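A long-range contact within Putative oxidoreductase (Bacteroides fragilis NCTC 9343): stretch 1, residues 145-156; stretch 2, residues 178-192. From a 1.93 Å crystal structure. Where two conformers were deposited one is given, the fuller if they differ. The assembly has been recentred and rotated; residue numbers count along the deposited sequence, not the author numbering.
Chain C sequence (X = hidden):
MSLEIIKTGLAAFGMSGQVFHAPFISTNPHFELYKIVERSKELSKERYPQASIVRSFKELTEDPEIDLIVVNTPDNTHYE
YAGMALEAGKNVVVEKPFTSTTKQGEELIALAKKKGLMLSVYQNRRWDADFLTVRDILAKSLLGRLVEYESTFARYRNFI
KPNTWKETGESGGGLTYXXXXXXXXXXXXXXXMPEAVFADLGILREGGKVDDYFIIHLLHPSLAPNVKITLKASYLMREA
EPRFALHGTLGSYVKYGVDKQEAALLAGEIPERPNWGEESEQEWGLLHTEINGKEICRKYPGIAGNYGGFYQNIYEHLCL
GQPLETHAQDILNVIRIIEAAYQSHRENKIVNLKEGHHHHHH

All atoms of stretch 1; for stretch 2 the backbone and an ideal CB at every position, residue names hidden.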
# COMPACT_ATOMS: atom_id res chain seq x y z
N ARG C 145 13.08 -3.73 -16.72
CA ARG C 145 11.69 -4.14 -16.96
C ARG C 145 10.86 -3.78 -15.72
O ARG C 145 11.19 -4.22 -14.62
CB ARG C 145 11.64 -5.64 -17.22
CG ARG C 145 10.25 -6.24 -17.21
CD ARG C 145 10.24 -7.68 -17.65
NE ARG C 145 11.15 -8.55 -16.91
CZ ARG C 145 10.82 -9.23 -15.81
NH1 ARG C 145 9.61 -9.11 -15.28
NH2 ARG C 145 11.72 -10.01 -15.22
N LEU C 146 9.80 -3.00 -15.89
CA LEU C 146 8.93 -2.62 -14.76
C LEU C 146 8.13 -3.82 -14.27
O LEU C 146 7.58 -4.59 -15.07
CB LEU C 146 7.97 -1.49 -15.14
CG LEU C 146 7.13 -0.87 -14.00
CD1 LEU C 146 7.97 0.06 -13.16
CD2 LEU C 146 5.93 -0.14 -14.57
N VAL C 147 8.09 -3.98 -12.94
CA VAL C 147 7.31 -5.06 -12.33
C VAL C 147 6.20 -4.58 -11.41
O VAL C 147 5.22 -5.31 -11.18
CB VAL C 147 8.21 -6.12 -11.62
CG1 VAL C 147 9.26 -6.66 -12.57
CG2 VAL C 147 8.87 -5.54 -10.36
N GLU C 148 6.31 -3.36 -10.89
CA GLU C 148 5.32 -2.86 -9.94
C GLU C 148 5.14 -1.35 -10.03
O GLU C 148 6.10 -0.62 -10.18
CB GLU C 148 5.69 -3.26 -8.50
CG GLU C 148 4.69 -2.77 -7.45
CD GLU C 148 4.81 -3.45 -6.09
OE1 GLU C 148 5.95 -3.78 -5.68
OE2 GLU C 148 3.75 -3.62 -5.43
N TYR C 149 3.88 -0.92 -9.92
CA TYR C 149 3.50 0.48 -10.03
C TYR C 149 2.54 0.77 -8.89
O TYR C 149 1.47 0.16 -8.80
CB TYR C 149 2.79 0.69 -11.37
CG TYR C 149 2.16 2.05 -11.62
CD1 TYR C 149 2.91 3.09 -12.17
CD2 TYR C 149 0.80 2.27 -11.36
CE1 TYR C 149 2.33 4.32 -12.45
CE2 TYR C 149 0.20 3.49 -11.62
CZ TYR C 149 0.98 4.51 -12.18
OH TYR C 149 0.40 5.72 -12.44
N GLU C 150 2.94 1.70 -8.03
CA GLU C 150 2.10 2.14 -6.93
C GLU C 150 1.88 3.62 -7.04
O GLU C 150 2.83 4.39 -7.22
CB GLU C 150 2.77 1.85 -5.59
CG GLU C 150 2.98 0.35 -5.34
CD GLU C 150 4.03 0.08 -4.28
OE1 GLU C 150 3.97 0.67 -3.18
OE2 GLU C 150 4.91 -0.75 -4.56
N SER C 151 0.63 4.04 -6.92
CA SER C 151 0.29 5.44 -7.06
C SER C 151 -0.70 5.79 -5.95
O SER C 151 -1.75 5.17 -5.83
CB SER C 151 -0.29 5.69 -8.48
OG SER C 151 -0.91 6.96 -8.60
N THR C 152 -0.35 6.79 -5.14
CA THR C 152 -1.12 7.11 -3.95
C THR C 152 -1.29 8.60 -3.74
O THR C 152 -0.32 9.34 -3.87
CB THR C 152 -0.39 6.57 -2.67
OG1 THR C 152 -0.17 5.17 -2.80
CG2 THR C 152 -1.17 6.87 -1.36
N PHE C 153 -2.50 9.04 -3.41
CA PHE C 153 -2.71 10.39 -2.86
C PHE C 153 -2.88 10.36 -1.34
O PHE C 153 -3.95 10.04 -0.81
CB PHE C 153 -3.92 11.09 -3.48
CG PHE C 153 -3.63 11.79 -4.78
CD1 PHE C 153 -2.54 12.65 -4.91
CD2 PHE C 153 -4.48 11.61 -5.87
CE1 PHE C 153 -2.29 13.30 -6.12
CE2 PHE C 153 -4.23 12.27 -7.09
CZ PHE C 153 -3.14 13.11 -7.20
N ALA C 154 -1.81 10.73 -0.64
CA ALA C 154 -1.79 10.76 0.81
C ALA C 154 -2.24 12.12 1.32
O ALA C 154 -1.69 13.16 0.94
CB ALA C 154 -0.39 10.45 1.28
N ARG C 155 -3.26 12.11 2.17
CA ARG C 155 -3.73 13.36 2.76
C ARG C 155 -3.93 13.16 4.26
O ARG C 155 -3.98 12.04 4.73
CB ARG C 155 -5.04 13.80 2.10
CG ARG C 155 -4.91 14.16 0.62
CD ARG C 155 -6.08 15.00 0.12
NE ARG C 155 -5.84 15.55 -1.21
CZ ARG C 155 -6.76 16.13 -1.97
NH1 ARG C 155 -8.02 16.24 -1.55
NH2 ARG C 155 -6.43 16.60 -3.17
N TYR C 156 -4.04 14.26 4.99
CA TYR C 156 -4.34 14.18 6.40
C TYR C 156 -5.30 15.29 6.80
O TYR C 156 -4.89 16.44 6.94
CB TYR C 156 -3.06 14.20 7.28
CG TYR C 156 -3.38 14.08 8.76
CD1 TYR C 156 -3.82 12.87 9.30
CD2 TYR C 156 -3.31 15.19 9.60
CE1 TYR C 156 -4.15 12.77 10.64
CE2 TYR C 156 -3.65 15.10 10.94
CZ TYR C 156 -4.07 13.88 11.45
OH TYR C 156 -4.41 13.77 12.78
N UNK C 178 -13.51 11.19 -6.44
CA UNK C 178 -12.78 12.45 -6.52
C UNK C 178 -11.30 12.32 -6.87
O UNK C 178 -10.82 13.01 -7.76
CB UNK C 178 -12.91 13.18 -5.18
N UNK C 179 -10.57 11.44 -6.17
CA UNK C 179 -9.14 11.28 -6.42
C UNK C 179 -8.83 10.03 -7.20
O UNK C 179 -7.87 9.99 -7.96
CB UNK C 179 -8.37 11.26 -5.10
N UNK C 180 -9.64 9.00 -7.00
CA UNK C 180 -9.44 7.74 -7.71
C UNK C 180 -9.56 7.87 -9.21
O UNK C 180 -8.81 7.21 -9.94
CB UNK C 180 -10.45 6.70 -7.21
N UNK C 181 -10.49 8.72 -9.68
CA UNK C 181 -10.62 9.00 -11.12
C UNK C 181 -9.27 9.41 -11.72
O UNK C 181 -8.86 8.84 -12.72
CB UNK C 181 -11.66 10.10 -11.36
N UNK C 182 -8.56 10.33 -11.07
CA UNK C 182 -7.25 10.77 -11.57
C UNK C 182 -6.22 9.64 -11.63
O UNK C 182 -5.47 9.53 -12.60
CB UNK C 182 -6.71 11.90 -10.69
N UNK C 183 -6.18 8.79 -10.60
CA UNK C 183 -5.17 7.73 -10.50
C UNK C 183 -5.45 6.61 -11.48
O UNK C 183 -4.52 6.04 -12.05
CB UNK C 183 -5.12 7.17 -9.08
N UNK C 184 -6.72 6.24 -11.59
CA UNK C 184 -7.15 5.22 -12.53
C UNK C 184 -6.89 5.66 -13.98
O UNK C 184 -6.34 4.90 -14.77
CB UNK C 184 -8.63 4.91 -12.32
N UNK C 185 -7.27 6.90 -14.31
CA UNK C 185 -6.97 7.46 -15.64
C UNK C 185 -5.50 7.31 -16.03
O UNK C 185 -5.18 6.78 -17.10
CB UNK C 185 -7.35 8.94 -15.68
N UNK C 186 -4.61 7.74 -15.13
CA UNK C 186 -3.17 7.58 -15.31
C UNK C 186 -2.76 6.14 -15.51
O UNK C 186 -1.96 5.85 -16.40
CB UNK C 186 -2.42 8.16 -14.11
N UNK C 187 -3.31 5.22 -14.70
CA UNK C 187 -2.91 3.81 -14.81
C UNK C 187 -3.32 3.19 -16.13
O UNK C 187 -2.55 2.44 -16.73
CB UNK C 187 -3.51 3.00 -13.66
N UNK C 188 -4.54 3.52 -16.57
CA UNK C 188 -5.05 3.06 -17.88
C UNK C 188 -4.22 3.61 -19.04
O UNK C 188 -3.90 2.87 -19.98
CB UNK C 188 -6.51 3.48 -18.06
N UNK C 189 -3.83 4.88 -18.96
CA UNK C 189 -2.95 5.46 -19.98
C UNK C 189 -1.63 4.70 -20.12
O UNK C 189 -1.16 4.44 -21.24
CB UNK C 189 -2.66 6.92 -19.65
N UNK C 190 -1.04 4.30 -19.00
CA UNK C 190 0.23 3.59 -19.07
C UNK C 190 0.13 2.11 -19.42
O UNK C 190 0.99 1.60 -20.12
CB UNK C 190 0.95 3.73 -17.73
N UNK C 191 -0.92 1.43 -18.93
CA UNK C 191 -0.90 -0.04 -18.90
C UNK C 191 -2.11 -0.70 -19.52
O UNK C 191 -2.12 -1.91 -19.67
CB UNK C 191 -0.77 -0.52 -17.45
N UNK C 192 -3.13 0.08 -19.84
CA UNK C 192 -4.36 -0.46 -20.44
C UNK C 192 -5.40 -0.87 -19.42
O UNK C 192 -5.21 -0.71 -18.21
CB UNK C 192 -4.02 -1.67 -21.32

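Strand 146-154 and helix 180-191 run nearly antiparallel, at 162°, with axes 9.3 Å apart at closest. Leu146, Tyr149, Ser151 and Phe153 of the strand, and Arg155 beyond it, point toward the helix.

Position 178 has nothing of stretch 1 within 5.5 Å of its ideal CB. Stretch 1 sets no preference there. It is Asn178.

Position 179 points toward the strand, with its ideal CB 4.0 Å from Phe153 CD2. Arg155 extends nearby. A branched or long apolar side chain would suit; leucine, isoleucine and methionine are all plausible. Leu179 is deposited. Its CD1 lies 3.8 Å from Phe153 CB, and its CD2 sits over one face of the Arg155 guanidinium, 3.8 Å from Arg155 NH2. The apolar methyl packs there without a hydrogen bond.

Positions 180 and 181 have helical angles and meet nothing of stretch 1. Many residues would fit. They are Gly180 and Ser181.

Position 182 points toward the strand, but its ideal CB is 4.4 Å from Phe153 CE2, at the margin of the ring. Apolar or polar side chains could start here. His182 brings its CB to the edge of the Phe153 ring, 4.4 Å from Phe153 CE2, and makes little further contact.

Position 183 faces the middle of the strand. Its ideal CB is 4.2 Å from Ser151 OG, and the Phe153 ring lies to one side. The small serine leaves room for a medium apolar side chain, such as leucine or methionine. Leu183 fills it: its CD2 is 3.5 Å from Phe153 CE2 and 3.4 Å from Ser151 OG.

Positions 184 and 185 are out of reach. Stretch 1 sets no preference there. They hold Ile184 and Asp185.

Position 186 points toward Tyr149 OH, 4.1 Å from the ideal CB, with Ser151 OG also nearby. Two hydroxyls favour a polar side chain, and glutamine, glutamate or histidine could serve. Gln186 does so through a water. The water donates to Gln186 OE1 (2.9 Å) and to Leu183 O (2.8 Å), and accepts from Tyr149 OH (2.7 Å) and Ser151 OG (2.8 Å). No direct hydrogen bond joins the two stretches.

Position 187 points sideways, its ideal CB 4.3 Å from Tyr149 CE2. A small residue is enough for contact. Ala187 places CB 4.2 Å from Tyr149 CE2.

Positions 188 and 189 are out of reach, so many side chains would suit. They are Ile188 and Gln189.

Position 190 points toward the strand, its ideal CB 5.5 Å from Tyr149 CE1. A longer apolar side chain would close the gap. Leu190 does this, with CD1 3.6 Å from Tyr149 CE1.

Position 191 points toward stretch 1 from farther off. A large side chain could reach Leu146 and Tyr149; phenylalanine or methionine would suit. Phe191 turns its edge to the face of Tyr149, centroids 4.9 Å apart and planes at 73°. Its CZ lies 3.7 Å from Leu146 CD2.

Position 192 has positive phi (90/-179). A CB would jam against the preceding carbonyl O, which calls for glycine. Gly192 follows the helix.

Stretch 2, residues 178-192: NLGSHLIDQAIQLFG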
# COMPACT_ATOMS: atom_id res chain seq x y z
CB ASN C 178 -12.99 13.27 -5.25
CG ASN C 178 -14.40 13.84 -5.14
OD1 ASN C 178 -15.00 14.27 -6.14
ND2 ASN C 178 -14.94 13.86 -3.93
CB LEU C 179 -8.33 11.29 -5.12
CG LEU C 179 -8.31 12.62 -4.36
CD1 LEU C 179 -7.39 12.50 -3.17
CD2 LEU C 179 -7.86 13.75 -5.27
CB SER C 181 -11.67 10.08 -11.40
OG SER C 181 -11.38 11.28 -10.70
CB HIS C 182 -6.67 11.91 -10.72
CG HIS C 182 -7.52 13.14 -10.69
ND1 HIS C 182 -7.64 13.99 -11.77
CD2 HIS C 182 -8.25 13.69 -9.69
CE1 HIS C 182 -8.43 15.00 -11.44
NE2 HIS C 182 -8.81 14.84 -10.19
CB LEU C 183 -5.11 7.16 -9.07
CG LEU C 183 -4.80 8.16 -7.94
CD1 LEU C 183 -4.55 7.44 -6.64
CD2 LEU C 183 -3.58 9.05 -8.28
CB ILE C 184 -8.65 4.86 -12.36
CG1 ILE C 184 -8.89 4.16 -11.01
CG2 ILE C 184 -9.08 3.94 -13.47
CD1 ILE C 184 -10.31 4.25 -10.48
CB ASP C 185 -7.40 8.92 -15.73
CG ASP C 185 -7.08 9.53 -17.09
OD1 ASP C 185 -7.62 9.03 -18.12
OD2 ASP C 185 -6.28 10.50 -17.12
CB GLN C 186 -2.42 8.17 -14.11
CG GLN C 186 -2.41 9.71 -14.03
CD GLN C 186 -1.76 10.21 -12.74
OE1 GLN C 186 -1.55 9.42 -11.81
NE2 GLN C 186 -1.44 11.50 -12.67
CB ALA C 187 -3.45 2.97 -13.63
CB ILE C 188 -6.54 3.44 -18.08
CG1 ILE C 188 -7.43 2.69 -17.08
CG2 ILE C 188 -7.02 3.13 -19.52
CD1 ILE C 188 -8.84 3.28 -16.99
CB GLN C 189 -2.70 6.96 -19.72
CG GLN C 189 -3.90 7.84 -20.09
CD GLN C 189 -4.32 7.67 -21.56
OE1 GLN C 189 -3.54 7.97 -22.47
NE2 GLN C 189 -5.54 7.19 -21.79
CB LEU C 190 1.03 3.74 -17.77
CG LEU C 190 1.37 5.16 -17.29
CD1 LEU C 190 2.04 5.09 -15.94
CD2 LEU C 190 2.25 5.90 -18.29
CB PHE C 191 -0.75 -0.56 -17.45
CG PHE C 191 0.42 0.03 -16.71
CD1 PHE C 191 1.72 -0.22 -17.13
CD2 PHE C 191 0.21 0.84 -15.61
CE1 PHE C 191 2.80 0.34 -16.46
CE2 PHE C 191 1.28 1.39 -14.93
CZ PHE C 191 2.58 1.14 -15.36
O HOH W 1 -1.88 6.61 -11.20
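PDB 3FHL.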